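Local coordinates for uncharacterized protein (Leishmania major, PDB 2B4W) that is of unknown function but probably adopts a five-bladed beta-propeller fold related to that of beta-fructosidase-type glycosidases, at residues A[250-256]-A[281-287]; A[36-40]-A[117-121]; A[205-209]-A[265-269]; A[81-85]-A[112-116]. Numbering follows the deposited sequence.

Contact 1 (A[250-256]-A[281-287]); sequences YPPCEPK and SGVGDSH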
loop_
_atom_site.group_PDB
_atom_site.type_symbol
_atom_site.label_atom_id
_atom_site.label_comp_id
_atom_site.label_asym_id
_atom_site.label_seq_id
_atom_site.Cartn_x
_atom_site.Cartn_y
_atom_site.Cartn_z
ATOM N N TYR A 250 -15.513 3.748 5.803
ATOM C CA TYR A 250 -14.768 4.594 6.712
ATOM C C TYR A 250 -15.627 5.772 7.142
ATOM O O TYR A 250 -16.532 6.145 6.404
ATOM C CB TYR A 250 -13.478 5.109 6.042
ATOM C CG TYR A 250 -12.614 3.978 5.519
ATOM C CD1 TYR A 250 -12.845 3.378 4.292
ATOM C CD2 TYR A 250 -11.547 3.515 6.284
ATOM C CE1 TYR A 250 -12.054 2.339 3.811
ATOM C CE2 TYR A 250 -10.758 2.483 5.813
ATOM C CZ TYR A 250 -11.005 1.898 4.597
ATOM O OH TYR A 250 -10.183 0.874 4.160
ATOM N N PRO A 251 -15.361 6.355 8.291
ATOM C CA PRO A 251 -16.163 7.513 8.687
ATOM C C PRO A 251 -16.128 8.619 7.632
ATOM O O PRO A 251 -15.246 8.761 6.786
ATOM C CB PRO A 251 -15.501 7.990 9.977
ATOM C CG PRO A 251 -14.797 6.784 10.513
ATOM C CD PRO A 251 -14.362 6.010 9.301
ATOM N N PRO A 252 -17.185 9.419 7.669
ATOM C CA PRO A 252 -17.288 10.573 6.779
ATOM C C PRO A 252 -16.148 11.560 6.995
ATOM O O PRO A 252 -15.714 11.849 8.110
ATOM C CB PRO A 252 -18.611 11.219 7.198
ATOM C CG PRO A 252 -18.888 10.689 8.566
ATOM C CD PRO A 252 -18.360 9.278 8.543
ATOM N N CYS A 253 -15.646 12.078 5.874
ATOM C CA CYS A 253 -14.601 13.083 5.858
ATOM C C CYS A 253 -14.546 13.717 4.465
ATOM O O CYS A 253 -14.907 13.086 3.475
ATOM C CB CYS A 253 -13.242 12.501 6.240
ATOM S SG CYS A 253 -12.780 10.998 5.344
ATOM N N GLU A 254 -14.088 14.965 4.407
ATOM C CA GLU A 254 -13.952 15.665 3.128
ATOM C C GLU A 254 -12.774 15.215 2.289
ATOM O O GLU A 254 -11.606 15.194 2.706
ATOM C CB GLU A 254 -13.831 17.175 3.404
ATOM C CG GLU A 254 -14.960 17.672 4.297
ATOM C CD GLU A 254 -16.313 17.531 3.618
ATOM O OE1 GLU A 254 -16.440 18.091 2.510
ATOM O OE2 GLU A 254 -17.218 16.875 4.179
ATOM N N PRO A 255 -13.007 14.851 1.032
ATOM C CA PRO A 255 -11.840 14.476 0.218
ATOM C C PRO A 255 -10.972 15.704 -0.061
ATOM O O PRO A 255 -11.286 16.829 0.333
ATOM C CB PRO A 255 -12.453 13.928 -1.067
ATOM C CG PRO A 255 -13.824 14.516 -1.125
ATOM C CD PRO A 255 -14.259 14.755 0.286
ATOM N N LYS A 256 -9.863 15.450 -0.745
ATOM C CA LYS A 256 -8.980 16.541 -1.133
ATOM C C LYS A 256 -9.794 17.470 -2.045
ATOM O O LYS A 256 -9.812 18.684 -1.893
ATOM C CB LYS A 256 -7.729 16.061 -1.862
ATOM C CG LYS A 256 -6.618 17.101 -1.930
ATOM C CD LYS A 256 -5.334 16.502 -2.466
ATOM C CE LYS A 256 -4.170 17.478 -2.395
ATOM N NZ LYS A 256 -3.677 17.735 -1.030
ATOM N N SER A 281 -6.101 2.381 5.023
ATOM C CA SER A 281 -6.265 2.957 3.706
ATOM C C SER A 281 -6.183 4.478 3.728
ATOM O O SER A 281 -6.592 5.088 4.712
ATOM C CB SER A 281 -7.636 2.596 3.132
ATOM O OG SER A 281 -7.703 2.833 1.730
ATOM N N GLY A 282 -5.665 5.012 2.619
ATOM C CA GLY A 282 -5.841 6.445 2.385
ATOM C C GLY A 282 -7.322 6.643 2.055
ATOM O O GLY A 282 -7.916 5.785 1.407
ATOM N N VAL A 283 -7.876 7.749 2.513
ATOM C CA VAL A 283 -9.280 8.089 2.348
ATOM C C VAL A 283 -9.441 9.460 1.691
ATOM O O VAL A 283 -8.966 10.457 2.242
ATOM C CB VAL A 283 -9.964 8.057 3.728
ATOM C CG1 VAL A 283 -11.401 8.529 3.601
ATOM C CG2 VAL A 283 -9.889 6.661 4.341
ATOM N N GLY A 284 -10.082 9.546 0.530
ATOM C CA GLY A 284 -10.321 10.830 -0.131
ATOM C C GLY A 284 -9.105 11.664 -0.437
ATOM O O GLY A 284 -9.249 12.869 -0.696
ATOM N N ASP A 285 -7.907 11.093 -0.424
ATOM C CA ASP A 285 -6.627 11.758 -0.573
ATOM C C ASP A 285 -6.455 12.843 0.490
ATOM O O ASP A 285 -5.724 13.818 0.290
ATOM C CB ASP A 285 -6.392 12.364 -1.960
ATOM C CG ASP A 285 -5.754 11.382 -2.925
ATOM O OD1 ASP A 285 -5.783 10.152 -2.687
ATOM O OD2 ASP A 285 -5.208 11.811 -3.959
ATOM N N SER A 286 -7.120 12.661 1.625
ATOM C CA SER A 286 -6.995 13.603 2.734
ATOM C C SER A 286 -6.836 13.021 4.127
ATOM O O SER A 286 -6.326 13.717 5.030
ATOM C CB SER A 286 -8.277 14.467 2.747
ATOM O OG SER A 286 -9.428 13.699 3.049
ATOM N N HIS A 287 -7.280 11.783 4.349
ATOM C CA HIS A 287 -7.222 11.140 5.657
ATOM C C HIS A 287 -6.690 9.707 5.516
ATOM O O HIS A 287 -6.533 9.207 4.405
ATOM C CB HIS A 287 -8.589 11.086 6.344
ATOM C CG HIS A 287 -9.234 12.387 6.719
ATOM N ND1 HIS A 287 -9.664 13.291 5.763
ATOM C CD2 HIS A 287 -9.558 12.960 7.898
ATOM C CE1 HIS A 287 -10.212 14.355 6.337
ATOM N NE2 HIS A 287 -10.165 14.186 7.644
HETATM O O HOH W 1 -4.556 16.457 0.936
#
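Tyr-250 opens the segment with its ring laid against a strand end: Val-283 CG2 makes a CH-pi contact over one face, 4.2 Å from the centroid, while Tyr-250 OH lies 3.2 Å from Ser-281 CB. Both Tyr-250 OH and Ser-281 OG bond to Asn-226 in the neighbouring sheet. After two prolines, Cys-253 drops back in. Its CB sits over the His-287 ring, 3.6 Å from the centroid, and its SG reaches Val-283 CG1 at 3.3 Å. What the loop grips here is the tip of the beta hairpin formed by strands 277-283 and 287-293, where Ser-286 and His-287 both face Val-283 in a classic beta bulge. Glu-254 O accepts a 2.7 Å bond from Ser-286 OG, itself held by His-287 ND1. Pro-255 CA lies 3.2 Å from Gly-284 O, and a beta carbon on Gly-284 would run into that same CA. Lys-256 N then donates to Gly-284 O at 2.7 Å, and Lys-256 NZ, engaged chiefly by Lys-51 O and Glu-50, shares a water with Asp-285 O.

Contact 2 (A[36-40]-A[117-121]); sequences PFSYK and GTPDE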
loop_
_atom_site.group_PDB
_atom_site.type_symbol
_atom_site.label_atom_id
_atom_site.label_comp_id
_atom_site.label_asym_id
_atom_site.label_seq_id
_atom_site.Cartn_x
_atom_site.Cartn_y
_atom_site.Cartn_z
ATOM N N PRO A 36 0.986 -0.263 8.545
ATOM C CA PRO A 36 1.758 -0.180 9.790
ATOM C C PRO A 36 2.802 -1.279 9.927
ATOM O O PRO A 36 2.749 -2.311 9.262
ATOM C CB PRO A 36 0.669 -0.359 10.868
ATOM C CG PRO A 36 -0.530 0.235 10.180
ATOM C CD PRO A 36 -0.455 -0.376 8.798
ATOM N N PHE A 37 3.766 -1.071 10.831
ATOM C CA PHE A 37 4.841 -2.047 11.034
ATOM C C PHE A 37 5.272 -1.901 12.489
ATOM O O PHE A 37 4.734 -1.002 13.141
ATOM C CB PHE A 37 6.045 -1.852 10.117
ATOM C CG PHE A 37 6.744 -0.501 10.254
ATOM C CD1 PHE A 37 6.258 0.642 9.634
ATOM C CD2 PHE A 37 7.890 -0.385 11.008
ATOM C CE1 PHE A 37 6.918 1.855 9.773
ATOM C CE2 PHE A 37 8.567 0.805 11.155
ATOM C CZ PHE A 37 8.079 1.941 10.523
ATOM N N SER A 38 6.189 -2.721 12.972
ATOM C CA SER A 38 6.671 -2.525 14.349
ATOM C C SER A 38 8.185 -2.413 14.382
ATOM O O SER A 38 8.886 -3.036 13.581
ATOM C CB SER A 38 6.185 -3.684 15.236
ATOM O OG SER A 38 7.294 -4.384 15.759
ATOM N N TYR A 39 8.700 -1.613 15.301
ATOM C CA TYR A 39 10.127 -1.397 15.457
ATOM C C TYR A 39 10.370 -0.940 16.892
ATOM O O TYR A 39 9.551 -0.183 17.415
ATOM C CB TYR A 39 10.597 -0.391 14.426
ATOM C CG TYR A 39 12.060 -0.060 14.359
ATOM C CD1 TYR A 39 12.991 -1.031 14.013
ATOM C CD2 TYR A 39 12.525 1.228 14.629
ATOM C CE1 TYR A 39 14.350 -0.756 13.936
ATOM C CE2 TYR A 39 13.873 1.508 14.561
ATOM C CZ TYR A 39 14.777 0.521 14.218
ATOM O OH TYR A 39 16.115 0.813 14.150
ATOM N N LYS A 40 11.437 -1.429 17.504
ATOM C CA LYS A 40 11.832 -1.042 18.859
ATOM C C LYS A 40 10.654 -1.059 19.832
ATOM O O LYS A 40 10.496 -0.216 20.725
ATOM C CB LYS A 40 12.497 0.338 18.867
ATOM C CG LYS A 40 13.977 0.402 18.524
ATOM C CD LYS A 40 14.471 1.840 18.386
ATOM C CE LYS A 40 15.980 1.926 18.255
ATOM N NZ LYS A 40 16.482 3.110 17.509
ATOM N N GLY A 117 17.470 -0.799 4.637
ATOM C CA GLY A 117 18.088 -0.590 5.926
ATOM C C GLY A 117 17.197 -0.959 7.097
ATOM O O GLY A 117 16.491 -1.965 7.098
ATOM N N THR A 118 17.287 -0.112 8.111
ATOM C CA THR A 118 16.399 -0.139 9.265
ATOM C C THR A 118 15.474 1.063 9.139
ATOM O O THR A 118 15.826 1.987 8.403
ATOM C CB THR A 118 17.225 -0.153 10.561
ATOM O OG1 THR A 118 16.413 -0.525 11.678
ATOM C CG2 THR A 118 17.722 1.248 10.847
ATOM N N PRO A 119 14.311 1.093 9.766
ATOM C CA PRO A 119 13.288 2.144 9.590
ATOM C C PRO A 119 13.779 3.539 10.019
ATOM O O PRO A 119 13.151 4.515 9.578
ATOM C CB PRO A 119 12.159 1.709 10.537
ATOM C CG PRO A 119 12.342 0.221 10.615
ATOM C CD PRO A 119 13.850 0.055 10.656
ATOM N N ASP A 120 14.862 3.505 10.720
ATOM C CA ASP A 120 15.687 4.526 11.292
ATOM C C ASP A 120 16.871 4.957 10.417
ATOM O O ASP A 120 17.357 6.079 10.531
ATOM C CB ASP A 120 16.280 4.012 12.618
ATOM C CG ASP A 120 15.764 4.633 13.869
ATOM O OD1 ASP A 120 15.512 5.847 13.993
ATOM O OD2 ASP A 120 15.705 3.887 14.894
ATOM N N GLU A 121 17.337 4.038 9.571
ATOM C CA GLU A 121 18.464 4.301 8.683
ATOM C C GLU A 121 18.269 3.656 7.312
ATOM O O GLU A 121 18.644 2.508 7.066
ATOM C CB GLU A 121 19.779 3.811 9.288
ATOM C CG GLU A 121 20.339 4.649 10.426
ATOM C CD GLU A 121 21.391 3.917 11.244
ATOM O OE1 GLU A 121 22.543 3.758 10.770
ATOM O OE2 GLU A 121 21.058 3.484 12.375
#
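Tyr-39 lays its ring over Pro-119, whose CD makes a CH-pi contact 3.7 Å from the ring centroid and 21° off the normal; the closest atoms, Tyr-39 CE1 and Pro-119 CD, are 3.4 Å apart. Two residues earlier on the same face of strand 37-39, Phe-37 meets the other end of that proline, with Phe-37 CE2 3.8 Å from Pro-119 CB. Pro-119 is thus received by two aromatic side chains, while Ser-38 between them points away. The proline occupies the second position of a type I beta turn from Thr-118 to Glu-121, the turn that links strands 110-116 and 121-127 into a hairpin. In the propeller-like arrangement, this tip of one sheet docks on the strand of another, and Met-93 and Phe-309 also touch Pro-119. Polar groups line the outer side of the contact. Tyr-39 OH and Thr-118 OG1 form a weak hydrogen bond at 2.8 Å, and Asp-120 OD2 approaches the ring edge, 3.0 Å from Tyr-39 CE2. Asp-120 OD2 also forms a salt bridge with Lys-40 NZ at 2.8 Å. Pro-119 O, for its part, accepts a hydrogen bond from Tyr-46 OH of strand 42-50.

Contact 3 (A[205-209]-A[265-269]); sequences CIGHY and FASGI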
loop_
_atom_site.group_PDB
_atom_site.type_symbol
_atom_site.label_atom_id
_atom_site.label_comp_id
_atom_site.label_asym_id
_atom_site.label_seq_id
_atom_site.Cartn_x
_atom_site.Cartn_y
_atom_site.Cartn_z
ATOM N N CYS A 205 -2.375 -10.171 -2.527
ATOM C CA CYS A 205 -2.210 -8.736 -2.709
ATOM C C CYS A 205 -3.410 -7.926 -2.228
ATOM O O CYS A 205 -4.595 -8.261 -2.424
ATOM C CB CYS A 205 -1.938 -8.372 -4.171
ATOM S SG CYS A 205 -0.678 -9.371 -4.981
ATOM N N ILE A 206 -3.044 -6.797 -1.595
ATOM C CA ILE A 206 -3.981 -5.746 -1.239
ATOM C C ILE A 206 -3.710 -4.556 -2.135
ATOM O O ILE A 206 -2.576 -4.088 -2.203
ATOM C CB ILE A 206 -3.849 -5.357 0.242
ATOM C CG1 ILE A 206 -4.117 -6.534 1.187
ATOM C CG2 ILE A 206 -4.718 -4.161 0.603
ATOM C CD1 ILE A 206 -5.536 -7.057 1.045
ATOM N N GLY A 207 -4.701 -4.036 -2.856
ATOM C CA GLY A 207 -4.391 -2.878 -3.703
ATOM C C GLY A 207 -5.579 -2.001 -4.000
ATOM O O GLY A 207 -6.515 -1.922 -3.213
ATOM N N HIS A 208 -5.547 -1.336 -5.154
ATOM C CA HIS A 208 -6.613 -0.433 -5.548
ATOM C C HIS A 208 -7.131 -0.777 -6.944
ATOM O O HIS A 208 -6.340 -1.158 -7.811
ATOM C CB HIS A 208 -6.164 1.021 -5.484
ATOM C CG HIS A 208 -5.076 1.567 -6.330
ATOM N ND1 HIS A 208 -3.733 1.405 -6.067
ATOM C CD2 HIS A 208 -5.126 2.337 -7.453
ATOM C CE1 HIS A 208 -3.015 2.022 -6.996
ATOM N NE2 HIS A 208 -3.840 2.599 -7.856
ATOM N N TYR A 209 -8.441 -0.637 -7.103
ATOM C CA TYR A 209 -9.076 -0.794 -8.419
ATOM C C TYR A 209 -9.731 0.558 -8.702
ATOM O O TYR A 209 -10.363 1.134 -7.818
ATOM C CB TYR A 209 -10.050 -1.949 -8.517
ATOM C CG TYR A 209 -10.307 -2.442 -9.930
ATOM C CD1 TYR A 209 -11.204 -1.802 -10.775
ATOM C CD2 TYR A 209 -9.643 -3.550 -10.427
ATOM C CE1 TYR A 209 -11.431 -2.252 -12.062
ATOM C CE2 TYR A 209 -9.861 -4.015 -11.715
ATOM C CZ TYR A 209 -10.760 -3.362 -12.535
ATOM O OH TYR A 209 -10.978 -3.824 -13.821
ATOM N N PHE A 265 -7.447 4.517 -1.130
ATOM C CA PHE A 265 -6.218 3.979 -1.725
ATOM C C PHE A 265 -5.484 3.161 -0.679
ATOM O O PHE A 265 -4.962 3.773 0.263
ATOM C CB PHE A 265 -5.438 5.202 -2.193
ATOM C CG PHE A 265 -4.077 4.962 -2.800
ATOM C CD1 PHE A 265 -2.963 4.842 -1.979
ATOM C CD2 PHE A 265 -3.922 4.869 -4.172
ATOM C CE1 PHE A 265 -1.719 4.629 -2.532
ATOM C CE2 PHE A 265 -2.667 4.654 -4.729
ATOM C CZ PHE A 265 -1.558 4.533 -3.913
ATOM N N ALA A 266 -5.507 1.859 -0.869
ATOM C CA ALA A 266 -5.070 0.853 0.080
ATOM C C ALA A 266 -3.670 1.078 0.619
ATOM O O ALA A 266 -2.727 1.416 -0.102
ATOM C CB ALA A 266 -5.136 -0.542 -0.566
ATOM N N SER A 267 -3.524 0.891 1.922
ATOM C CA SER A 267 -2.207 0.954 2.561
ATOM C C SER A 267 -1.671 -0.456 2.819
ATOM O O SER A 267 -0.595 -0.824 2.369
ATOM C CB SER A 267 -2.275 1.753 3.856
ATOM O OG SER A 267 -2.751 3.063 3.608
ATOM N N GLY A 268 -2.468 -1.253 3.526
ATOM C CA GLY A 268 -2.226 -2.687 3.690
ATOM C C GLY A 268 -3.087 -3.279 4.788
ATOM O O GLY A 268 -3.869 -2.593 5.467
ATOM N N ILE A 269 -2.956 -4.583 5.027
ATOM C CA ILE A 269 -3.668 -5.190 6.140
ATOM C C ILE A 269 -2.736 -5.623 7.270
ATOM O O ILE A 269 -1.549 -5.891 7.091
ATOM C CB ILE A 269 -4.467 -6.444 5.727
ATOM C CG1 ILE A 269 -3.532 -7.465 5.128
ATOM C CG2 ILE A 269 -5.655 -6.062 4.853
ATOM C CD1 ILE A 269 -4.117 -8.822 4.763
#
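Three residues carry this buried contact: Ile-206, His-208 and Ala-266. Ile-206, with 79 Å² covered, points at the other strand and spreads along it, its CG2 3.8 Å from Ala-266 CB and 4.2 Å from Gly-268 CA, and its CD1 3.9 Å from Ile-269 CG2. Leu-279 and Tyr-196 touch the same isoleucine from strands alongside. The methyl group of Ala-266 fits between the two strands, its CB lying 3.3 Å from Gly-207 O; here Gly-207 CA and Ala-266 CA are 5.4 Å apart. His-208 fills the far end, where Phe-265 CE2 lies over one face of the imidazole, 3.5 Å from His-208 CE1. The two rings are oblique, with centroids 4.7 Å apart and planes at 38°. His-208 ND1 is hydrogen-bonded to Asn-193 OD1 of strand 188-198. The segments run nearly antiparallel, at 168° with axes 5.6 Å apart, yet no hydrogen bond joins them, for each strand belongs to its own sheet. Van der Waals packing, mostly of side chains, joins the two sheets, with the centre of the contact about 5 Å from that of the chain, consistent with faces of neighbouring blades packing near the axis of a beta-propeller.

Contact 4 (A[81-85]-A[112-116]); sequences LEDPY and GYFYR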
loop_
_atom_site.group_PDB
_atom_site.type_symbol
_atom_site.label_atom_id
_atom_site.label_comp_id
_atom_site.label_asym_id
_atom_site.label_seq_id
_atom_site.Cartn_x
_atom_site.Cartn_y
_atom_site.Cartn_z
ATOM N N LEU A 81 9.066 12.394 -0.823
ATOM C CA LEU A 81 8.294 11.458 -1.604
ATOM C C LEU A 81 6.811 11.567 -1.266
ATOM O O LEU A 81 6.480 12.170 -0.255
ATOM C CB LEU A 81 8.765 10.011 -1.337
ATOM C CG LEU A 81 10.244 9.683 -1.412
ATOM C CD1 LEU A 81 10.606 8.478 -0.552
ATOM C CD2 LEU A 81 10.678 9.446 -2.857
ATOM N N GLU A 82 5.994 10.945 -2.104
ATOM C CA GLU A 82 4.595 10.640 -1.954
ATOM C C GLU A 82 4.360 9.140 -1.723
ATOM O O GLU A 82 5.216 8.325 -2.063
ATOM C CB GLU A 82 3.783 11.040 -3.204
ATOM C CG GLU A 82 4.141 12.414 -3.750
ATOM C CD GLU A 82 3.305 12.813 -4.948
ATOM O OE1 GLU A 82 2.826 11.925 -5.690
ATOM O OE2 GLU A 82 3.136 14.036 -5.131
ATOM N N ASP A 83 3.196 8.790 -1.193
ATOM C CA ASP A 83 2.706 7.421 -1.083
ATOM C C ASP A 83 3.763 6.417 -0.633
ATOM O O ASP A 83 4.191 5.588 -1.445
ATOM C CB ASP A 83 2.176 6.939 -2.426
ATOM C CG ASP A 83 1.103 7.866 -2.967
ATOM O OD1 ASP A 83 0.615 8.675 -2.155
ATOM O OD2 ASP A 83 0.790 7.765 -4.167
ATOM N N PRO A 84 4.170 6.496 0.624
ATOM C CA PRO A 84 5.223 5.583 1.096
ATOM C C PRO A 84 4.716 4.139 1.209
ATOM O O PRO A 84 3.519 3.877 1.277
ATOM C CB PRO A 84 5.587 6.149 2.452
ATOM C CG PRO A 84 4.408 6.940 2.885
ATOM C CD PRO A 84 3.664 7.398 1.675
ATOM N N TYR A 85 5.624 3.173 1.189
ATOM C CA TYR A 85 5.313 1.748 1.171
ATOM C C TYR A 85 6.511 0.917 1.627
ATOM O O TYR A 85 7.663 1.273 1.409
ATOM C CB TYR A 85 4.854 1.217 -0.176
ATOM C CG TYR A 85 5.733 1.398 -1.376
ATOM C CD1 TYR A 85 5.674 2.614 -2.060
ATOM C CD2 TYR A 85 6.599 0.415 -1.839
ATOM C CE1 TYR A 85 6.468 2.817 -3.176
ATOM C CE2 TYR A 85 7.392 0.624 -2.952
ATOM C CZ TYR A 85 7.318 1.832 -3.615
ATOM O OH TYR A 85 8.083 2.097 -4.726
ATOM N N GLY A 112 9.511 5.504 -8.871
ATOM C CA GLY A 112 9.500 4.724 -7.634
ATOM C C GLY A 112 10.950 4.629 -7.139
ATOM O O GLY A 112 11.749 4.011 -7.845
ATOM N N TYR A 113 11.264 5.222 -6.003
ATOM C CA TYR A 113 12.538 5.213 -5.313
ATOM C C TYR A 113 12.565 4.175 -4.182
ATOM O O TYR A 113 11.589 4.104 -3.426
ATOM C CB TYR A 113 12.859 6.562 -4.675
ATOM C CG TYR A 113 13.606 7.588 -5.473
ATOM C CD1 TYR A 113 13.611 7.611 -6.862
ATOM C CD2 TYR A 113 14.323 8.567 -4.785
ATOM C CE1 TYR A 113 14.318 8.585 -7.544
ATOM C CE2 TYR A 113 15.028 9.542 -5.461
ATOM C CZ TYR A 113 15.019 9.540 -6.842
ATOM O OH TYR A 113 15.728 10.524 -7.494
ATOM N N PHE A 114 13.663 3.433 -4.083
ATOM C CA PHE A 114 13.826 2.336 -3.137
ATOM C C PHE A 114 15.073 2.557 -2.279
ATOM O O PHE A 114 16.123 2.937 -2.793
ATOM C CB PHE A 114 13.943 0.969 -3.821
ATOM C CG PHE A 114 12.638 0.439 -4.389
ATOM C CD1 PHE A 114 12.201 0.834 -5.642
ATOM C CD2 PHE A 114 11.883 -0.452 -3.640
ATOM C CE1 PHE A 114 11.012 0.343 -6.143
ATOM C CE2 PHE A 114 10.701 -0.953 -4.147
ATOM C CZ PHE A 114 10.266 -0.542 -5.383
ATOM N N TYR A 115 14.909 2.305 -1.002
ATOM C CA TYR A 115 15.833 2.475 0.094
ATOM C C TYR A 115 15.857 1.175 0.899
ATOM O O TYR A 115 14.835 0.483 0.974
ATOM C CB TYR A 115 15.463 3.595 1.065
ATOM C CG TYR A 115 15.192 4.929 0.427
ATOM C CD1 TYR A 115 14.059 5.095 -0.354
ATOM C CD2 TYR A 115 16.055 6.004 0.600
ATOM C CE1 TYR A 115 13.784 6.303 -0.953
ATOM C CE2 TYR A 115 15.792 7.228 -0.001
ATOM C CZ TYR A 115 14.652 7.359 -0.773
ATOM O OH TYR A 115 14.334 8.548 -1.389
ATOM N N ARG A 116 17.005 0.894 1.484
ATOM C CA ARG A 116 17.099 -0.317 2.309
ATOM C C ARG A 116 17.750 0.030 3.639
ATOM O O ARG A 116 18.470 1.026 3.781
ATOM C CB ARG A 116 17.870 -1.423 1.599
ATOM C CG ARG A 116 19.307 -1.059 1.256
ATOM C CD ARG A 116 19.874 -2.049 0.236
ATOM N NE ARG A 116 20.224 -3.304 0.902
ATOM C CZ ARG A 116 20.380 -4.485 0.320
ATOM N NH1 ARG A 116 20.231 -4.630 -0.991
ATOM N NH2 ARG A 116 20.695 -5.539 1.070
#
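Rotamers decide how these two segments reach each other, since their nearest alpha carbons are still 8.4 Å apart, for Leu-81 and Tyr-113. Tyr-85 takes the p rotamer (chi1 56°), which swings its ring across to Phe-114, whose m rotamer (chi1 -74°) brings it to meet the tyrosine. The edge of Tyr-85 faces the Phe-114 ring in an offset edge-to-face pair, with centroids 5.7 Å apart and planes at 81°; Tyr-85 OH ends 3.5 Å from Phe-114 CZ. Arg-136 adds a cation-pi contact to Tyr-85. Leu-81 (m,t), ahead of the corner at Asp-83, meets the opposite face of strand 110-116: its CD2 lies 4.0 Å from Tyr-113 CB (chi1 -90°), and Tyr-115, m at chi1 -52°, brings its CE1 within 3.9 Å of Leu-81 CD1. No hydrogen bond crosses, as strand 92-100 runs between strands 84-89 and 110-116. The Tyr-85 and Phe-114 pair, reaching across that strand, is what a four-stranded antiparallel meander allows, the sheet type of a propeller blade.

From the N terminus, 36-40 leaves contact 2 open. Contact 4 opens at 81-85 and closes at 112-116, wholly within the span of contact 2, which shuts directly at 117-121; one sheet is held together internally while its hairpin tip joins strand 37-39. Contacts 3 and 1 cross: 205-209 and 250-256 open them, 265-269 and 281-287 close them in turn. Contact 3 joins strand 203-211 of the five-stranded sheet to strand 264-271 of the large mixed sheet; contact 1 fastens the loop after strand 238-245 to a hairpin of that mixed sheet. Their closing strands are neighbours, with Gly-282 N 2.8 Å from Phe-265 O. The halves touch, among other places, where Phe-265 CZ packs 4.0 Å from Asp-83 OD2.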